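Local coordinates for protein citryl-CoA lyase (Hydrogenobacter thermophilus, PDB 6HXP) that binds coenzyme A and probably cleaves citryl-CoA into acetyl-CoA and oxaloacetate, a step of the reductive Krebs cycle, at residues Pro135-His139 with Leu184-Val188; Phe109-Val114 with Glu164-Ala169; Thr149-Met153 with Ala191-Ile195. All coordinates share one frame. Residues are numbered along the deposited sequence.

Contact 1 of 3, residues Pro135-His139 with Leu184-Val188; sequences PGYGH and LVLNV. With COA (coenzyme A), chain B.
N187 lays its amide across the backbone of G136-G138, the centre of the PGYGH loop that citrate synthase relatives use to hold coenzyme A. With chi1 in the p well and chi2 at 46°, ND2 gives a hydrogen bond to G138 O (3.0 Å, 168°). N187 is also the N-cap of helix 188-198, OD1 accepting from G190 N, so one asparagine serves both loop and helix start. Neither segment is regular secondary structure; their end-to-end directions lie 110° apart, and a single beta bridge pairs Y137 with L186, CA atoms 4.7 Å apart. Its bonds are G138 N to V185 O (2.8 Å) and N187 N to G136 O (3.0 Å); V185 O also meets Y137 CA at 3.2 Å in a CA-H...O contact.

Both glycines have positive phi, G136 at 90/9 and G138 at 93/152, and a CB on G138 would collide with COA OAP. Both hydrogen bonds that these segments make to coenzyme A use backbone atoms: G136 N donates to COA O5P (3.2 Å) and Y137 O accepts from COA N6A (3.0 Å). L184 points its CB toward the loop; its CD2 lies 3.4 Å from G138 CA and its CD1 3.6 Å from COA C4A, an apolar pad for adenine. Y137 (chi1 m) points its CA-to-CB bond away from 184-188, yet Y137 CE2 packs 3.7 Å from L186 CD1, and OH is hydrogen-bonded to A169 O. H139 CB packs 3.9 Å from V185 CG2, and a water accepts from V185 N (3.1 Å) and weakly from H139 N (3.3 Å).

Contact 2 of 3, residues Phe109-Val114 with Glu164-Ala169; sequences FIQEGV and EHCKFA
Helix 164-169 crosses helix 109-114 almost perpendicularly, at 101° with the axes 9.5 Å apart; the nearest CA atoms, those of I110 and A169, are 6.3 Å apart. E164 is exposed, a place that suits a carboxylate, with OE1 3.7 Å from V114 CG1. H165 follows with chi1 m and chi2 93°. I110 CG2 lies at the edge of the H165 ring, 3.8 Å from H165 CD2, and V114 CG2 is 3.7 Å from the same atom. The imidazole suits this half-buried place because both nitrogens have partners: ND1 pairs with E198, and NE2 meets at 2.9 Å a water that donates to Q111 O, also at 2.9 Å.

One turn on, F168 (chi1 t, chi2 83°) points straight at the other helix as a knob in the hole formed by F109, I110 (m, t), G113 and V114 (chi1 t). Its CZ comes within 3.5 Å of G113 CA, where any CB would clash; V114 N and G113 C lie over one face, V114 CG2 reaches F168 CB at 3.5 Å, and the F109 ring is oblique, centroids 5.7 Å apart. A169, small enough for a close crossing, sets CB 3.9 Å from I110 CD1. Around this pair, helix 120-129 packs on F109 and F168 through I123, and helix 188-198 packs on I110 and A169 through A194, within the mostly helical citrate synthase fold.

Contact 3 of 3, residues Thr149-Met153 with Ala191-Ile195; sequences TKRLM and AIAAI
Two helical segments, 149-153 and 191-195, run nearly parallel, their N-to-C directions 21° apart and their axes 10.2 Å apart at closest approach. T149 and A191 form the nearest CA pair, at 5.4 Å. Both keep regular alpha geometry, with M153 N bonded to T149 O and I195 N to A191 O, and no hydrogen bond links one to the other: the interface is mainly apolar, and all seven touching residues are buried. A191 suits the tightest point because a lone methyl fits there; its CB lies 3.5 Å from T149 OG1. T149, chi1 m, keeps that hydroxyl satisfied by a hydrogen bond with L186 O in the loop ahead of helix 188-198.

L152 (m, t) points toward the other helix. Its CD1 is 4.0 Å from I192 CG1 and 4.2 Å from A191 CB, while its CB meets I195 CD1 at 3.8 Å; I195 (m, t) is long enough to span the gap. M153 takes chi1 m, chi2 m and chi3 t, an unbranched, flexible chain that brings CE across to 3.9 Å from A194 CB and 4.1 Å from A191 CA, filling space beside two alanines.

This pair lies in the helical core of the citrate synthase fold: helix 48-60 packs on L152 and I195, helix 164-180 on M153 and A194, helix 101-116 on I192 and A194, and V28 of a second subunit on L152.

Overall arrangement
Along the chain the six segments come as 109-114, 135-139, 149-153, then 164-169, 184-188, 191-195, so the segments of the three contacts alternate along the chain and tie the first half of this region to the second. Their centres lie 14 Å apart (contacts 1 and 2), 11 Å (1 and 3) and 12 Å (2 and 3), and each touches the others. P135 CG meets F109 CB at 3.7 Å, L186 O reaches T149 OG1 at 2.8 Å, and C166 SG lies 3.8 Å from M153 SD. Contact 1 holds coenzyme A directly; contact 2 joins helices 101-116 and 164-180, contact 3 helices 147-158 and 188-198, and both touch the CoA-binding contact through these atom pairs.

Contact 1 of 3, residues Pro135-His139 with Leu184-Val188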
loop_
_atom_site.group_PDB
_atom_site.type_symbol
_atom_site.label_atom_id
_atom_site.label_comp_id
_atom_site.label_asym_id
_atom_site.label_seq_id
_atom_site.Cartn_x
_atom_site.Cartn_y
_atom_site.Cartn_z
ATOM N N PRO A 135 3.810 -15.167 23.705
ATOM C CA PRO A 135 2.823 -14.708 22.721
ATOM C C PRO A 135 1.479 -15.377 22.822
ATOM O O PRO A 135 1.405 -16.596 23.013
ATOM C CB PRO A 135 3.490 -15.023 21.370
ATOM C CG PRO A 135 4.400 -16.138 21.676
ATOM C CD PRO A 135 4.923 -15.884 23.055
ATOM N N GLY A 136 0.424 -14.581 22.671
ATOM C CA GLY A 136 -0.947 -15.069 22.736
ATOM C C GLY A 136 -1.566 -15.044 24.122
ATOM O O GLY A 136 -2.684 -15.543 24.276
ATOM N N TYR A 137 -0.882 -14.420 25.125
ATOM C CA TYR A 137 -1.366 -14.358 26.490
ATOM C C TYR A 137 -1.442 -12.927 26.977
ATOM O O TYR A 137 -0.604 -12.090 26.620
ATOM C CB TYR A 137 -0.469 -15.182 27.417
ATOM C CG TYR A 137 -0.491 -16.640 27.031
ATOM C CD1 TYR A 137 0.372 -17.132 26.061
ATOM C CD2 TYR A 137 -1.449 -17.503 27.549
ATOM C CE1 TYR A 137 0.249 -18.426 25.574
ATOM C CE2 TYR A 137 -1.527 -18.826 27.131
ATOM C CZ TYR A 137 -0.679 -19.284 26.136
ATOM O OH TYR A 137 -0.782 -20.559 25.641
ATOM N N GLY A 138 -2.428 -12.694 27.835
ATOM C CA GLY A 138 -2.686 -11.408 28.450
ATOM C C GLY A 138 -3.689 -10.534 27.730
ATOM O O GLY A 138 -3.821 -10.585 26.513
ATOM N N HIS A 139 -4.369 -9.666 28.498
ATOM C CA HIS A 139 -5.354 -8.730 27.955
ATOM C C HIS A 139 -5.467 -7.544 28.899
ATOM O O HIS A 139 -5.353 -7.731 30.102
ATOM C CB HIS A 139 -6.721 -9.414 27.818
ATOM C CG HIS A 139 -7.697 -8.655 26.969
ATOM N ND1 HIS A 139 -8.455 -7.608 27.489
ATOM C CD2 HIS A 139 -8.016 -8.818 25.666
ATOM C CE1 HIS A 139 -9.219 -7.187 26.488
ATOM N NE2 HIS A 139 -9.005 -7.904 25.374
ATOM N N LEU A 184 -3.161 -14.690 33.678
ATOM C CA LEU A 184 -2.927 -14.048 32.379
ATOM C C LEU A 184 -3.705 -14.920 31.374
ATOM O O LEU A 184 -3.332 -16.065 31.142
ATOM C CB LEU A 184 -1.447 -14.030 31.978
ATOM C CG LEU A 184 -0.657 -12.779 32.315
ATOM C CD1 LEU A 184 0.805 -13.049 32.186
ATOM C CD2 LEU A 184 -1.034 -11.639 31.418
ATOM N N VAL A 185 -4.719 -14.359 30.750
ATOM C CA VAL A 185 -5.609 -15.144 29.884
ATOM C C VAL A 185 -4.961 -15.576 28.594
ATOM O O VAL A 185 -4.137 -14.848 28.032
ATOM C CB VAL A 185 -6.929 -14.371 29.603
ATOM C CG1 VAL A 185 -7.607 -13.919 30.902
ATOM C CG2 VAL A 185 -6.716 -13.206 28.659
ATOM N N LEU A 186 -5.449 -16.689 28.052
ATOM C CA LEU A 186 -5.159 -17.083 26.669
ATOM C C LEU A 186 -6.053 -16.138 25.851
ATOM O O LEU A 186 -7.273 -16.239 25.925
ATOM C CB LEU A 186 -5.545 -18.542 26.426
ATOM C CG LEU A 186 -5.440 -19.012 24.965
ATOM C CD1 LEU A 186 -4.031 -18.954 24.466
ATOM C CD2 LEU A 186 -5.979 -20.418 24.807
ATOM N N ASN A 187 -5.481 -15.191 25.153
ATOM C CA ASN A 187 -6.261 -14.206 24.407
ATOM C C ASN A 187 -6.664 -14.744 23.062
ATOM O O ASN A 187 -6.216 -15.827 22.631
ATOM C CB ASN A 187 -5.550 -12.836 24.322
ATOM C CG ASN A 187 -4.291 -12.832 23.507
ATOM O OD1 ASN A 187 -4.242 -13.381 22.407
ATOM N ND2 ASN A 187 -3.270 -12.105 23.990
ATOM N N VAL A 188 -7.524 -14.012 22.341
ATOM C CA VAL A 188 -8.046 -14.505 21.077
ATOM C C VAL A 188 -6.958 -14.776 20.036
ATOM O O VAL A 188 -7.084 -15.695 19.218
ATOM C CB VAL A 188 -9.167 -13.574 20.547
ATOM C CG1 VAL A 188 -8.606 -12.226 20.043
ATOM C CG2 VAL A 188 -9.997 -14.276 19.498
HETATM N N1A COA B . 3.865 -13.143 29.061
HETATM C C2A COA B . 4.551 -12.940 30.192
HETATM N N3A COA B . 4.405 -11.965 31.096
HETATM C C4A COA B . 3.426 -11.121 30.744
HETATM C C5A COA B . 2.638 -11.196 29.605
HETATM C C6A COA B . 2.880 -12.276 28.732
HETATM N N6A COA B . 2.176 -12.498 27.619
HETATM N N7A COA B . 1.715 -10.164 29.579
HETATM C C8A COA B . 1.951 -9.507 30.688
HETATM N N9A COA B . 2.966 -10.033 31.445
HETATM C C1B COA B . 3.409 -9.607 32.773
HETATM C C2B COA B . 3.191 -8.119 33.101
HETATM O O2B COA B . 4.397 -7.388 32.907
HETATM C C3B COA B . 2.808 -8.203 34.575
HETATM O O3B COA B . 3.986 -8.436 35.380
HETATM P P3B COA B . 4.196 -8.006 36.934
HETATM O O7A COA B . 3.022 -7.239 37.457
HETATM O O8A COA B . 4.441 -9.309 37.703
HETATM O O9A COA B . 5.495 -7.192 36.957
HETATM C C4B COA B . 1.984 -9.484 34.627
HETATM O O4B COA B . 2.702 -10.367 33.741
HETATM C C5B COA B . 0.551 -9.386 34.163
HETATM O O5B COA B . -0.075 -8.201 34.695
HETATM P P1A COA B . -1.344 -7.511 33.952
HETATM O O1A COA B . -1.685 -6.223 34.596
HETATM O O2A COA B . -2.468 -8.548 33.981
HETATM O O3A COA B . -0.946 -7.295 32.425
HETATM P P2A COA B . -0.693 -5.991 31.548
HETATM O O4A COA B . -1.808 -5.030 31.715
HETATM O O5A COA B . 0.668 -5.436 31.978
HETATM O O6A COA B . -0.496 -6.469 30.000
HETATM C CBP COA B . -0.989 -6.441 27.616
HETATM C CCP COA B . -1.531 -6.234 29.026
HETATM C CDP COA B . -2.176 -6.750 26.690
HETATM C CEP COA B . -0.333 -5.132 27.159
HETATM C CAP COA B . 0.059 -7.581 27.527
HETATM O OAP COA B . -0.258 -8.706 28.333
HETATM C C9P COA B . 0.369 -8.024 26.099
HETATM O O9P COA B . 1.150 -7.379 25.404
HETATM N N8P COA B . -0.216 -9.150 25.682
HETATM C C7P COA B . 0.106 -9.782 24.409
HETATM C C6P COA B . 1.450 -10.483 24.451
HETATM C C5P COA B . 1.957 -10.843 23.074
HETATM O O5P COA B . 1.309 -11.577 22.331
HETATM N N4P COA B . 3.150 -10.344 22.748
HETATM C C3P COA B . 4.047 -10.950 21.771
HETATM C C2P COA B . 3.600 -10.777 20.332
HETATM S S1P COA B . 3.401 -8.999 20.035
HETATM O O HOH W 1 -5.123 -11.348 31.218
#

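Contact 2 of 3, residues Phe109-Val114 with Glu164-Ala169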
loop_
_atom_site.group_PDB
_atom_site.type_symbol
_atom_site.label_atom_id
_atom_site.label_comp_id
_atom_site.label_asym_id
_atom_site.label_seq_id
_atom_site.Cartn_x
_atom_site.Cartn_y
_atom_site.Cartn_z
ATOM N N PHE A 109 5.156 -20.588 19.026
ATOM C CA PHE A 109 5.305 -20.967 20.430
ATOM C C PHE A 109 4.500 -22.252 20.759
ATOM O O PHE A 109 5.037 -23.170 21.383
ATOM C CB PHE A 109 4.813 -19.818 21.324
ATOM C CG PHE A 109 4.662 -20.196 22.775
ATOM C CD1 PHE A 109 5.768 -20.468 23.549
ATOM C CD2 PHE A 109 3.406 -20.322 23.348
ATOM C CE1 PHE A 109 5.629 -20.848 24.889
ATOM C CE2 PHE A 109 3.262 -20.699 24.683
ATOM C CZ PHE A 109 4.377 -20.976 25.443
ATOM N N ILE A 110 3.230 -22.296 20.356
ATOM C CA ILE A 110 2.374 -23.438 20.606
ATOM C C ILE A 110 2.896 -24.680 19.880
ATOM O O ILE A 110 2.981 -25.760 20.479
ATOM C CB ILE A 110 0.906 -23.128 20.244
ATOM C CG1 ILE A 110 0.347 -22.080 21.207
ATOM C CG2 ILE A 110 0.058 -24.405 20.282
ATOM C CD1 ILE A 110 -0.908 -21.451 20.736
ATOM N N GLN A 111 3.293 -24.531 18.616
ATOM C CA GLN A 111 3.788 -25.689 17.867
ATOM C C GLN A 111 5.110 -26.181 18.403
ATOM O O GLN A 111 5.284 -27.387 18.571
ATOM C CB GLN A 111 3.871 -25.379 16.381
ATOM C CG GLN A 111 2.493 -25.206 15.771
ATOM C CD GLN A 111 2.605 -24.849 14.322
ATOM O OE1 GLN A 111 3.515 -25.330 13.641
ATOM N NE2 GLN A 111 1.632 -24.114 13.788
ATOM N N GLU A 112 6.031 -25.264 18.697
ATOM C CA GLU A 112 7.320 -25.680 19.248
ATOM C C GLU A 112 7.171 -26.249 20.651
ATOM O O GLU A 112 7.868 -27.202 21.001
ATOM C CB GLU A 112 8.349 -24.538 19.165
ATOM C CG GLU A 112 8.756 -24.275 17.721
ATOM C CD GLU A 112 9.756 -23.161 17.482
ATOM O OE1 GLU A 112 10.159 -22.497 18.462
ATOM O OE2 GLU A 112 10.126 -22.943 16.305
ATOM N N GLY A 113 6.235 -25.709 21.423
ATOM C CA GLY A 113 5.933 -26.185 22.767
ATOM C C GLY A 113 5.447 -27.612 22.753
ATOM O O GLY A 113 5.987 -28.447 23.477
ATOM N N VAL A 114 4.487 -27.922 21.876
ATOM C CA VAL A 114 3.942 -29.272 21.740
ATOM C C VAL A 114 5.008 -30.254 21.242
ATOM O O VAL A 114 5.105 -31.361 21.770
ATOM C CB VAL A 114 2.681 -29.273 20.834
ATOM C CG1 VAL A 114 2.296 -30.690 20.386
ATOM C CG2 VAL A 114 1.528 -28.619 21.562
ATOM N N GLU A 164 -4.217 -31.571 21.072
ATOM C CA GLU A 164 -2.956 -31.328 21.782
ATOM C C GLU A 164 -2.519 -29.868 21.779
ATOM O O GLU A 164 -2.013 -29.386 22.788
ATOM C CB GLU A 164 -1.824 -32.226 21.233
ATOM C CG GLU A 164 -1.472 -32.027 19.769
ATOM C CD GLU A 164 -0.464 -33.016 19.210
ATOM O OE1 GLU A 164 0.160 -33.740 20.015
ATOM O OE2 GLU A 164 -0.284 -33.056 17.972
ATOM N N HIS A 165 -2.740 -29.160 20.654
ATOM C CA HIS A 165 -2.375 -27.746 20.571
ATOM C C HIS A 165 -3.288 -26.852 21.408
ATOM O O HIS A 165 -2.813 -25.952 22.096
ATOM C CB HIS A 165 -2.284 -27.274 19.112
ATOM C CG HIS A 165 -1.185 -27.951 18.343
ATOM N ND1 HIS A 165 -1.422 -29.107 17.599
ATOM C CD2 HIS A 165 0.125 -27.638 18.251
ATOM C CE1 HIS A 165 -0.243 -29.455 17.087
ATOM N NE2 HIS A 165 0.716 -28.604 17.445
ATOM N N CYS A 166 -4.593 -27.102 21.355
ATOM C CA CYS A 166 -5.553 -26.362 22.186
ATOM C C CYS A 166 -5.238 -26.600 23.664
ATOM O O CYS A 166 -5.227 -25.655 24.471
ATOM C CB CYS A 166 -6.976 -26.772 21.870
ATOM S SG CYS A 166 -7.543 -26.251 20.245
ATOM N N LYS A 167 -4.984 -27.873 24.033
ATOM C CA LYS A 167 -4.674 -28.247 25.428
ATOM C C LYS A 167 -3.425 -27.551 25.918
ATOM O O LYS A 167 -3.424 -26.992 27.021
ATOM C CB LYS A 167 -4.496 -29.769 25.552
ATOM C CG LYS A 167 -4.186 -30.239 26.973
ATOM C CD LYS A 167 -4.140 -31.740 27.050
ATOM C CE LYS A 167 -3.421 -32.299 28.275
ATOM N NZ LYS A 167 -3.694 -31.511 29.498
ATOM N N PHE A 168 -2.359 -27.585 25.108
ATOM C CA PHE A 168 -1.100 -26.909 25.430
ATOM C C PHE A 168 -1.336 -25.422 25.663
ATOM O O PHE A 168 -0.913 -24.890 26.678
ATOM C CB PHE A 168 -0.054 -27.101 24.309
ATOM C CG PHE A 168 1.270 -26.426 24.629
ATOM C CD1 PHE A 168 2.212 -27.057 25.429
ATOM C CD2 PHE A 168 1.562 -25.159 24.134
ATOM C CE1 PHE A 168 3.407 -26.422 25.753
ATOM C CE2 PHE A 168 2.751 -24.520 24.465
ATOM C CZ PHE A 168 3.679 -25.165 25.248
ATOM N N ALA A 169 -2.042 -24.764 24.743
ATOM C CA ALA A 169 -2.289 -23.324 24.885
ATOM C C ALA A 169 -3.031 -22.993 26.183
ATOM O O ALA A 169 -2.685 -22.034 26.874
ATOM C CB ALA A 169 -3.064 -22.802 23.687
HETATM O O HOH W 2 3.530 -29.142 17.023
#

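Contact 3 of 3, residues Thr149-Met153 with Ala191-Ile195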
loop_
_atom_site.group_PDB
_atom_site.type_symbol
_atom_site.label_atom_id
_atom_site.label_comp_id
_atom_site.label_asym_id
_atom_site.label_seq_id
_atom_site.Cartn_x
_atom_site.Cartn_y
_atom_site.Cartn_z
ATOM N N THR A 149 -11.862 -16.367 23.322
ATOM C CA THR A 149 -11.155 -17.627 23.417
ATOM C C THR A 149 -12.110 -18.711 23.929
ATOM O O THR A 149 -12.130 -19.806 23.371
ATOM C CB THR A 149 -10.013 -17.490 24.401
ATOM O OG1 THR A 149 -9.071 -16.594 23.816
ATOM C CG2 THR A 149 -9.332 -18.838 24.707
ATOM N N LYS A 150 -12.875 -18.409 24.983
ATOM C CA LYS A 150 -13.807 -19.380 25.563
ATOM C C LYS A 150 -14.802 -19.842 24.503
ATOM O O LYS A 150 -15.067 -21.030 24.408
ATOM C CB LYS A 150 -14.549 -18.800 26.772
ATOM C CG LYS A 150 -15.461 -19.843 27.433
ATOM C CD LYS A 150 -16.019 -19.380 28.738
ATOM C CE LYS A 150 -16.698 -20.516 29.477
ATOM N NZ LYS A 150 -17.845 -21.089 28.714
ATOM N N ARG A 151 -15.320 -18.936 23.691
ATOM C CA ARG A 151 -16.295 -19.325 22.681
ATOM C C ARG A 151 -15.668 -20.303 21.672
ATOM O O ARG A 151 -16.269 -21.335 21.337
ATOM C CB ARG A 151 -16.825 -18.082 21.966
ATOM C CG ARG A 151 -17.842 -18.347 20.852
ATOM C CD ARG A 151 -19.061 -19.035 21.391
ATOM N NE ARG A 151 -20.030 -19.209 20.318
ATOM C CZ ARG A 151 -20.964 -20.146 20.318
ATOM N NH1 ARG A 151 -21.082 -20.977 21.353
ATOM N NH2 ARG A 151 -21.775 -20.283 19.274
ATOM N N LEU A 152 -14.474 -19.962 21.188
ATOM C CA LEU A 152 -13.782 -20.803 20.211
ATOM C C LEU A 152 -13.430 -22.188 20.799
ATOM O O LEU A 152 -13.586 -23.206 20.116
ATOM C CB LEU A 152 -12.533 -20.126 19.702
ATOM C CG LEU A 152 -12.779 -19.023 18.695
ATOM C CD1 LEU A 152 -11.506 -18.201 18.492
ATOM C CD2 LEU A 152 -13.240 -19.603 17.331
ATOM N N MET A 153 -12.958 -22.215 22.034
ATOM C CA MET A 153 -12.581 -23.461 22.683
ATOM C C MET A 153 -13.805 -24.290 23.009
ATOM O O MET A 153 -13.754 -25.517 22.920
ATOM C CB MET A 153 -11.665 -23.258 23.905
ATOM C CG MET A 153 -10.315 -22.658 23.541
ATOM S SD MET A 153 -9.411 -23.729 22.371
ATOM C CE MET A 153 -7.936 -22.766 22.107
ATOM N N ALA A 191 -5.766 -18.158 20.967
ATOM C CA ALA A 191 -6.832 -19.143 20.651
ATOM C C ALA A 191 -6.848 -19.488 19.153
ATOM O O ALA A 191 -6.830 -20.672 18.776
ATOM C CB ALA A 191 -8.178 -18.592 21.061
ATOM N N ILE A 192 -6.815 -18.470 18.298
ATOM C CA ILE A 192 -6.771 -18.713 16.851
ATOM C C ILE A 192 -5.483 -19.417 16.480
ATOM O O ILE A 192 -5.472 -20.355 15.684
ATOM C CB ILE A 192 -6.952 -17.379 16.115
ATOM C CG1 ILE A 192 -8.390 -16.881 16.331
ATOM C CG2 ILE A 192 -6.628 -17.547 14.662
ATOM C CD1 ILE A 192 -8.616 -15.514 15.833
ATOM N N ALA A 193 -4.361 -19.002 17.074
ATOM C CA ALA A 193 -3.099 -19.676 16.826
ATOM C C ALA A 193 -3.178 -21.172 17.210
ATOM O O ALA A 193 -2.678 -22.018 16.465
ATOM C CB ALA A 193 -1.981 -19.002 17.615
ATOM N N ALA A 194 -3.812 -21.506 18.363
ATOM C CA ALA A 194 -3.929 -22.886 18.771
ATOM C C ALA A 194 -4.771 -23.682 17.784
ATOM O O ALA A 194 -4.421 -24.806 17.410
ATOM C CB ALA A 194 -4.577 -22.957 20.143
ATOM N N ILE A 195 -5.872 -23.101 17.335
ATOM C CA ILE A 195 -6.796 -23.793 16.430
ATOM C C ILE A 195 -6.128 -23.987 15.065
ATOM O O ILE A 195 -6.210 -25.067 14.504
ATOM C CB ILE A 195 -8.103 -23.002 16.350
ATOM C CG1 ILE A 195 -8.853 -23.146 17.696
ATOM C CG2 ILE A 195 -9.000 -23.466 15.193
ATOM C CD1 ILE A 195 -9.762 -22.084 17.965
#